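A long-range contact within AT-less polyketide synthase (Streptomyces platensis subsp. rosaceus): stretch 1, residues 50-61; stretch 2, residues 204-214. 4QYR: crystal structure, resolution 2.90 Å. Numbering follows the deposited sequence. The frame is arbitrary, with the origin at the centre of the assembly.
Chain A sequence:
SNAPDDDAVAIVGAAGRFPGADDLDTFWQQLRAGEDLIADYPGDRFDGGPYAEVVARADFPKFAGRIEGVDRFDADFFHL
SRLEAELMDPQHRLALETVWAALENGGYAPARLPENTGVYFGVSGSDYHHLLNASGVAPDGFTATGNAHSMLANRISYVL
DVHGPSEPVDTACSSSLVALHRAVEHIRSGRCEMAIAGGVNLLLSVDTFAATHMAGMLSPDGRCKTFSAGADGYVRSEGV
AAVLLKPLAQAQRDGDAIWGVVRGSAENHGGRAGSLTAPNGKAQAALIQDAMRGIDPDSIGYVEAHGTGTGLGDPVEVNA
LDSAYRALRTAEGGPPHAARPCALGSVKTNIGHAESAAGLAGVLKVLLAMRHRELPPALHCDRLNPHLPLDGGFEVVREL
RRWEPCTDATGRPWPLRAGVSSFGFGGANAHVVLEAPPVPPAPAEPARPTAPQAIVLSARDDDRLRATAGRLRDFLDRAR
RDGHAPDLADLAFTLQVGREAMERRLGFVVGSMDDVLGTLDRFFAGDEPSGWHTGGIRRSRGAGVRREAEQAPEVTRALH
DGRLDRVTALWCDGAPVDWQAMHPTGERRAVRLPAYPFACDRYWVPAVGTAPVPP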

ATOM      1  N   PRO A  50       2.301  34.725   1.664  1.00 78.49           N
ATOM      2  CA  PRO A  50       1.637  35.197   0.446  1.00 76.58           C
ATOM      3  C   PRO A  50       0.722  34.141  -0.194  1.00 72.09           C
ATOM      4  O   PRO A  50      -0.106  34.470  -1.052  1.00 71.47           O
ATOM      5  CB  PRO A  50       2.819  35.524  -0.469  1.00 76.68           C
ATOM      6  CG  PRO A  50       3.857  34.487  -0.084  1.00 75.10           C
ATOM      7  CD  PRO A  50       3.611  34.111   1.367  1.00 75.17           C
ATOM      8  N   TYR A  51       0.855  32.887   0.225  1.00 66.93           N
ATOM      9  CA  TYR A  51       0.071  31.813  -0.369  1.00 62.74           C
ATOM     10  C   TYR A  51      -1.431  31.994  -0.174  1.00 61.85           C
ATOM     11  O   TYR A  51      -2.237  31.344  -0.842  1.00 57.11           O
ATOM     12  CB  TYR A  51       0.493  30.471   0.208  1.00 54.78           C
ATOM     13  CG  TYR A  51       0.008  29.318  -0.628  1.00 56.10           C
ATOM     14  CD1 TYR A  51       0.681  28.954  -1.787  1.00 52.58           C
ATOM     15  CD2 TYR A  51      -1.122  28.595  -0.269  1.00 54.90           C
ATOM     16  CE1 TYR A  51       0.249  27.908  -2.567  1.00 50.80           C
ATOM     17  CE2 TYR A  51      -1.567  27.538  -1.047  1.00 51.93           C
ATOM     18  CZ  TYR A  51      -0.873  27.201  -2.195  1.00 52.37           C
ATOM     19  OH  TYR A  51      -1.294  26.150  -2.973  1.00 53.67           O
ATOM     20  N   ALA A  52      -1.783  32.884   0.749  1.00 65.11           N
ATOM     21  CA  ALA A  52      -3.169  33.197   1.083  1.00 66.93           C
ATOM     22  C   ALA A  52      -3.994  33.640  -0.115  1.00 70.80           C
ATOM     23  O   ALA A  52      -5.166  33.289  -0.215  1.00 67.40           O
ATOM     24  CB  ALA A  52      -3.211  34.270   2.161  1.00 68.23           C
ATOM     25  N   GLU A  53      -3.405  34.427  -1.013  1.00 76.84           N
ATOM     26  CA  GLU A  53      -4.171  34.846  -2.179  1.00 84.60           C
ATOM     27  C   GLU A  53      -3.737  34.146  -3.450  1.00 81.95           C
ATOM     28  O   GLU A  53      -4.260  34.427  -4.517  1.00 83.93           O
ATOM     29  CB  GLU A  53      -4.135  36.362  -2.372  1.00 94.78           C
ATOM     30  CG  GLU A  53      -4.625  37.092  -1.126  1.00101.93           C
ATOM     31  CD  GLU A  53      -5.393  38.370  -1.432  1.00111.02           C
ATOM     32  OE1 GLU A  53      -5.670  38.647  -2.626  1.00113.06           O
ATOM     33  OE2 GLU A  53      -5.778  39.060  -0.462  1.00115.76           O
ATOM     34  N   VAL A  54      -2.807  33.211  -3.340  1.00 78.97           N
ATOM     35  CA  VAL A  54      -2.699  32.169  -4.354  1.00 71.98           C
ATOM     36  C   VAL A  54      -3.983  31.356  -4.325  1.00 64.45           C
ATOM     37  O   VAL A  54      -4.476  30.902  -5.356  1.00 60.79           O
ATOM     38  CB  VAL A  54      -1.493  31.254  -4.106  1.00 68.32           C
ATOM     39  CG1 VAL A  54      -1.495  30.112  -5.083  1.00 62.71           C
ATOM     40  CG2 VAL A  54      -0.211  32.041  -4.233  1.00 72.40           C
ATOM     41  N   VAL A  55      -4.518  31.186  -3.122  1.00 63.31           N
ATOM     42  CA  VAL A  55      -5.771  30.480  -2.942  1.00 66.85           C
ATOM     43  C   VAL A  55      -6.935  31.318  -3.440  1.00 72.51           C
ATOM     44  O   VAL A  55      -7.777  30.836  -4.189  1.00 74.97           O
ATOM     45  CB  VAL A  55      -6.000  30.104  -1.467  1.00 55.28           C
ATOM     46  CG1 VAL A  55      -7.287  29.325  -1.310  1.00 53.93           C
ATOM     47  CG2 VAL A  55      -4.831  29.290  -0.950  1.00 52.82           C
ATOM     48  N   ALA A  56      -6.971  32.581  -3.041  1.00 73.48           N
ATOM     49  CA  ALA A  56      -8.092  33.447  -3.397  1.00 78.25           C
ATOM     50  C   ALA A  56      -8.280  33.571  -4.917  1.00 82.23           C
ATOM     51  O   ALA A  56      -9.397  33.799  -5.394  1.00 86.94           O
ATOM     52  CB  ALA A  56      -7.907  34.821  -2.777  1.00 81.94           C
ATOM     53  N   ARG A  57      -7.198  33.415  -5.676  1.00 79.92           N
ATOM     54  CA  ARG A  57      -7.273  33.586  -7.124  1.00 77.75           C
ATOM     55  C   ARG A  57      -7.782  32.334  -7.819  1.00 73.86           C
ATOM     56  O   ARG A  57      -8.175  32.394  -8.985  1.00 76.78           O
ATOM     57  CB  ARG A  57      -5.912  33.973  -7.708  1.00 76.92           C
ATOM     58  CG  ARG A  57      -5.344  35.288  -7.216  1.00 81.56           C
ATOM     59  CD  ARG A  57      -4.091  35.651  -7.995  1.00 86.53           C
ATOM     60  NE  ARG A  57      -3.047  34.641  -7.823  1.00 87.47           N
ATOM     61  CZ  ARG A  57      -1.869  34.859  -7.243  1.00 91.34           C
ATOM     62  NH1 ARG A  57      -1.554  36.071  -6.788  1.00 95.59           N
ATOM     63  NH2 ARG A  57      -0.994  33.863  -7.137  1.00 88.69           N
ATOM     64  N   ALA A  58      -7.770  31.208  -7.109  1.00 66.53           N
ATOM     65  CA  ALA A  58      -8.176  29.926  -7.690  1.00 69.30           C
ATOM     66  C   ALA A  58      -9.685  29.844  -7.909  1.00 74.15           C
ATOM     67  O   ALA A  58     -10.428  30.672  -7.392  1.00 77.77           O
ATOM     68  CB  ALA A  58      -7.721  28.790  -6.815  1.00 57.31           C
ATOM     69  N   ASP A  59     -10.137  28.827  -8.642  1.00 75.43           N
ATOM     70  CA  ASP A  59     -11.506  28.815  -9.158  1.00 82.77           C
ATOM     71  C   ASP A  59     -12.555  28.173  -8.243  1.00 83.80           C
ATOM     72  O   ASP A  59     -13.651  28.717  -8.086  1.00 93.68           O
ATOM     73  CB  ASP A  59     -11.537  28.114 -10.518  1.00 88.25           C
ATOM     74  CG  ASP A  59     -12.646  28.642 -11.426  1.00 96.73           C
ATOM     75  OD1 ASP A  59     -13.694  29.080 -10.898  1.00 99.26           O
ATOM     76  OD2 ASP A  59     -12.466  28.626 -12.667  1.00100.03           O
ATOM     77  N   PHE A  60     -12.224  27.030  -7.653  1.00 73.09           N
ATOM     78  CA  PHE A  60     -13.167  26.201  -6.881  1.00 68.41           C
ATOM     79  C   PHE A  60     -14.063  26.908  -5.843  1.00 63.72           C
ATOM     80  O   PHE A  60     -13.680  27.942  -5.313  1.00 65.94           O
ATOM     81  CB  PHE A  60     -12.367  25.108  -6.160  1.00 66.89           C
ATOM     82  CG  PHE A  60     -11.443  25.629  -5.097  1.00 63.75           C
ATOM     83  CD1 PHE A  60     -11.709  25.401  -3.761  1.00 63.55           C
ATOM     84  CD2 PHE A  60     -10.320  26.366  -5.433  1.00 63.90           C
ATOM     85  CE1 PHE A  60     -10.857  25.877  -2.780  1.00 63.20           C
ATOM     86  CE2 PHE A  60      -9.469  26.849  -4.459  1.00 63.03           C
ATOM     87  CZ  PHE A  60      -9.738  26.607  -3.135  1.00 62.61           C
ATOM     88  N   PRO A  61     -15.254  26.337  -5.546  1.00 60.45           N
ATOM     89  CA  PRO A  61     -16.124  26.768  -4.443  1.00 57.85           C
ATOM     90  C   PRO A  61     -15.471  26.633  -3.076  1.00 61.84           C
ATOM     91  O   PRO A  61     -15.059  25.548  -2.663  1.00 62.14           O
ATOM     92  CB  PRO A  61     -17.328  25.829  -4.554  1.00 57.54           C
ATOM     93  CG  PRO A  61     -16.832  24.670  -5.280  1.00 55.35           C
ATOM     94  CD  PRO A  61     -15.876  25.234  -6.287  1.00 56.21           C
TER
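Stretch 2, residues 204-214: LSVDTFAATHM

Stretch 2 begins in loop, with Ser205 extended, then turns into a helix that continues to Met214. It follows stretch 1 in the same direction. Val206 lies beside Val55, with CA atoms 6.0 Å apart, and His213 lies beside Phe60, with CA atoms 5.4 Å apart. Together the two stretches bury 503 Å².

The first contact is polar. Tyr51 has chi1 t, and its ring reaches out to the start of stretch 2. There Val206 N donates a hydrogen bond to Tyr51 OH, at 3.0 Å and a nearly straight N-H...acceptor angle of 162°. Ser205 OG turns to its own stretch and donates to Asp207 OD2 at 3.1 Å. Asp207 CB points away from stretch 1.

Val206 is the apolar centre of this end. Its CB points toward stretch 1, and chi1 is t at -170°. This rotamer sets the two methyls against different neighbours. Val206 CG2 lies 3.6 Å from Tyr51 CZ and 3.7 Å from Val55 CG2. Val206 CG1 lies 3.5 Å from Ala58 CB and 4.1 Å from Phe60 CE2. Ala58 CB points toward stretch 2. Val206 O also accepts from Ala210 N at 3.0 Å, which ties the residue into the helix.

One turn on, Phe209 meets Phe60. Phe60 has chi1 p at 67°. Its CB points sideways, yet the ring lies along the helix, between Val206 and His213. Phe209 has chi1 m at -88°. Phe209 CB sits over the face of the Phe60 ring, 3.5 Å from its centroid and 3° off the normal, a CH-pi contact. The two ring planes are near parallel, at 18°, but slid apart, with the Phe60 and Phe209 centroids 4.5 Å from each other. The rings barely overlap. The closest atoms are Phe60 CE1 and Phe209 CD1, at 3.4 Å.

His213 closes the contact. With chi1 t and CB toward stretch 1, its ring lies against Phe60 CA and the Pro61 ring atom CD. Phe60 CA and Pro61 CD both lie over a face of the His213 imidazole, each 3.8 Å from its centroid and 25° off the normal. Asp59 lies at the edge of the same ring, near its plane, with Asp59 OD1 3.7 Å from His213 NE2. Thr208 and Thr212 make no contact with stretch 1; Thr212 OG1 donates back to Thr208 O at 2.6 Å.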

ATOM      1  N   LEU A 204      -3.982  21.350   2.347  1.00 41.48           N
ATOM      2  CA  LEU A 204      -2.927  22.310   2.616  1.00 41.75           C
ATOM      3  C   LEU A 204      -2.433  23.002   1.360  1.00 47.89           C
ATOM      4  O   LEU A 204      -1.438  23.732   1.409  1.00 51.46           O
ATOM      5  CB  LEU A 204      -1.762  21.621   3.327  1.00 41.51           C
ATOM      6  CG  LEU A 204      -2.138  20.994   4.675  1.00 43.91           C
ATOM      7  CD1 LEU A 204      -0.948  20.297   5.313  1.00 43.17           C
ATOM      8  CD2 LEU A 204      -2.735  22.040   5.623  1.00 43.66           C
ATOM      9  N   SER A 205      -3.117  22.778   0.239  1.00 47.65           N
ATOM     10  CA  SER A 205      -2.763  23.456  -1.013  1.00 46.44           C
ATOM     11  C   SER A 205      -3.941  23.573  -1.968  1.00 46.18           C
ATOM     12  O   SER A 205      -4.983  22.950  -1.783  1.00 46.03           O
ATOM     13  CB  SER A 205      -1.622  22.731  -1.728  1.00 47.15           C
ATOM     14  OG  SER A 205      -2.137  21.838  -2.713  1.00 51.79           O
ATOM     15  N   VAL A 206      -3.740  24.372  -3.005  1.00 50.20           N
ATOM     16  CA  VAL A 206      -4.758  24.652  -4.010  1.00 58.00           C
ATOM     17  C   VAL A 206      -4.907  23.555  -5.054  1.00 61.51           C
ATOM     18  O   VAL A 206      -6.014  23.284  -5.521  1.00 64.37           O
ATOM     19  CB  VAL A 206      -4.435  25.945  -4.753  1.00 63.01           C
ATOM     20  CG1 VAL A 206      -5.595  26.349  -5.608  1.00 65.18           C
ATOM     21  CG2 VAL A 206      -4.124  27.032  -3.767  1.00 67.32           C
ATOM     22  N   ASP A 207      -3.777  22.951  -5.417  1.00 58.14           N
ATOM     23  CA  ASP A 207      -3.687  21.990  -6.506  1.00 58.02           C
ATOM     24  C   ASP A 207      -4.895  21.070  -6.669  1.00 53.40           C
ATOM     25  O   ASP A 207      -5.545  21.083  -7.719  1.00 53.44           O
ATOM     26  CB  ASP A 207      -2.432  21.133  -6.330  1.00 63.94           C
ATOM     27  CG  ASP A 207      -1.151  21.946  -6.441  1.00 70.52           C
ATOM     28  OD1 ASP A 207      -0.511  21.909  -7.527  1.00 72.76           O
ATOM     29  OD2 ASP A 207      -0.787  22.612  -5.440  1.00 69.37           O
ATOM     30  N   THR A 208      -5.202  20.278  -5.645  1.00 45.57           N
ATOM     31  CA  THR A 208      -6.279  19.309  -5.792  1.00 41.87           C
ATOM     32  C   THR A 208      -7.647  19.983  -5.806  1.00 43.29           C
ATOM     33  O   THR A 208      -8.570  19.504  -6.454  1.00 44.44           O
ATOM     34  CB  THR A 208      -6.238  18.254  -4.691  1.00 39.14           C
ATOM     35  OG1 THR A 208      -4.897  17.786  -4.537  1.00 41.86           O
ATOM     36  CG2 THR A 208      -7.130  17.077  -5.043  1.00 35.49           C
ATOM     37  N   PHE A 209      -7.770  21.105  -5.107  1.00 44.46           N
ATOM     38  CA  PHE A 209      -9.022  21.855  -5.076  1.00 46.05           C
ATOM     39  C   PHE A 209      -9.410  22.258  -6.482  1.00 50.79           C
ATOM     40  O   PHE A 209     -10.501  21.945  -6.960  1.00 55.01           O
ATOM     41  CB  PHE A 209      -8.895  23.102  -4.201  1.00 40.98           C
ATOM     42  CG  PHE A 209      -9.200  22.864  -2.756  1.00 39.49           C
ATOM     43  CD1 PHE A 209     -10.478  22.505  -2.354  1.00 45.21           C
ATOM     44  CD2 PHE A 209      -8.211  23.020  -1.786  1.00 41.32           C
ATOM     45  CE1 PHE A 209     -10.772  22.292  -0.993  1.00 43.85           C
ATOM     46  CE2 PHE A 209      -8.488  22.812  -0.420  1.00 41.17           C
ATOM     47  CZ  PHE A 209      -9.766  22.441  -0.022  1.00 41.04           C
ATOM     48  N   ALA A 210      -8.489  22.959  -7.130  1.00 52.38           N
ATOM     49  CA  ALA A 210      -8.680  23.452  -8.480  1.00 55.28           C
ATOM     50  C   ALA A 210      -9.008  22.320  -9.424  1.00 45.27           C
ATOM     51  O   ALA A 210      -9.929  22.416 -10.226  1.00 53.53           O
ATOM     52  CB  ALA A 210      -7.434  24.188  -8.951  1.00 47.10           C
ATOM     53  N   ALA A 211      -8.256  21.236  -9.317  1.00 43.06           N
ATOM     54  CA  ALA A 211      -8.377  20.150 -10.282  1.00 48.84           C
ATOM     55  C   ALA A 211      -9.732  19.467 -10.181  1.00 47.07           C
ATOM     56  O   ALA A 211     -10.423  19.286 -11.193  1.00 49.06           O
ATOM     57  CB  ALA A 211      -7.260  19.150 -10.091  1.00 45.38           C
ATOM     58  N   THR A 212     -10.106  19.103  -8.959  1.00 43.34           N
ATOM     59  CA  THR A 212     -11.399  18.497  -8.701  1.00 46.22           C
ATOM     60  C   THR A 212     -12.527  19.352  -9.239  1.00 51.68           C
ATOM     61  O   THR A 212     -13.493  18.833  -9.793  1.00 57.87           O
ATOM     62  CB  THR A 212     -11.615  18.270  -7.213  1.00 48.28           C
ATOM     63  OG1 THR A 212     -10.435  17.681  -6.667  1.00 52.16           O
ATOM     64  CG2 THR A 212     -12.789  17.337  -6.976  1.00 47.22           C
ATOM     65  N   HIS A 213     -12.394  20.663  -9.093  1.00 50.80           N
ATOM     66  CA  HIS A 213     -13.409  21.583  -9.583  1.00 51.74           C
ATOM     67  C   HIS A 213     -13.579  21.489 -11.096  1.00 51.43           C
ATOM     68  O   HIS A 213     -14.699  21.483 -11.599  1.00 53.76           O
ATOM     69  CB  HIS A 213     -13.060  23.017  -9.185  1.00 55.20           C
ATOM     70  CG  HIS A 213     -14.084  24.023  -9.609  1.00 58.57           C
ATOM     71  ND1 HIS A 213     -15.435  23.826  -9.424  1.00 52.86           N
ATOM     72  CD2 HIS A 213     -13.956  25.226 -10.208  1.00 60.56           C
ATOM     73  CE1 HIS A 213     -16.097  24.866  -9.896  1.00 55.98           C
ATOM     74  NE2 HIS A 213     -15.222  25.729 -10.379  1.00 63.43           N
HETATM   75  N   MSE A 214     -12.462  21.420 -11.812  1.00 51.32           N
HETATM   76  CA  MSE A 214     -12.486  21.284 -13.267  1.00 52.60           C
HETATM   77  C   MSE A 214     -13.161  19.990 -13.661  1.00 52.52           C
HETATM   78  O   MSE A 214     -13.979  19.961 -14.577  1.00 58.53           O
HETATM   79  CB  MSE A 214     -11.077  21.338 -13.840  1.00 51.83           C
HETATM   80  CG  MSE A 214     -10.460  22.704 -13.754  1.00 54.39           C
HETATM   81 SE   MSE A 214      -8.915  22.913 -14.901  0.93191.62          SE
HETATM   82  CE  MSE A 214      -8.364  24.678 -14.277  1.00 55.51           C
TER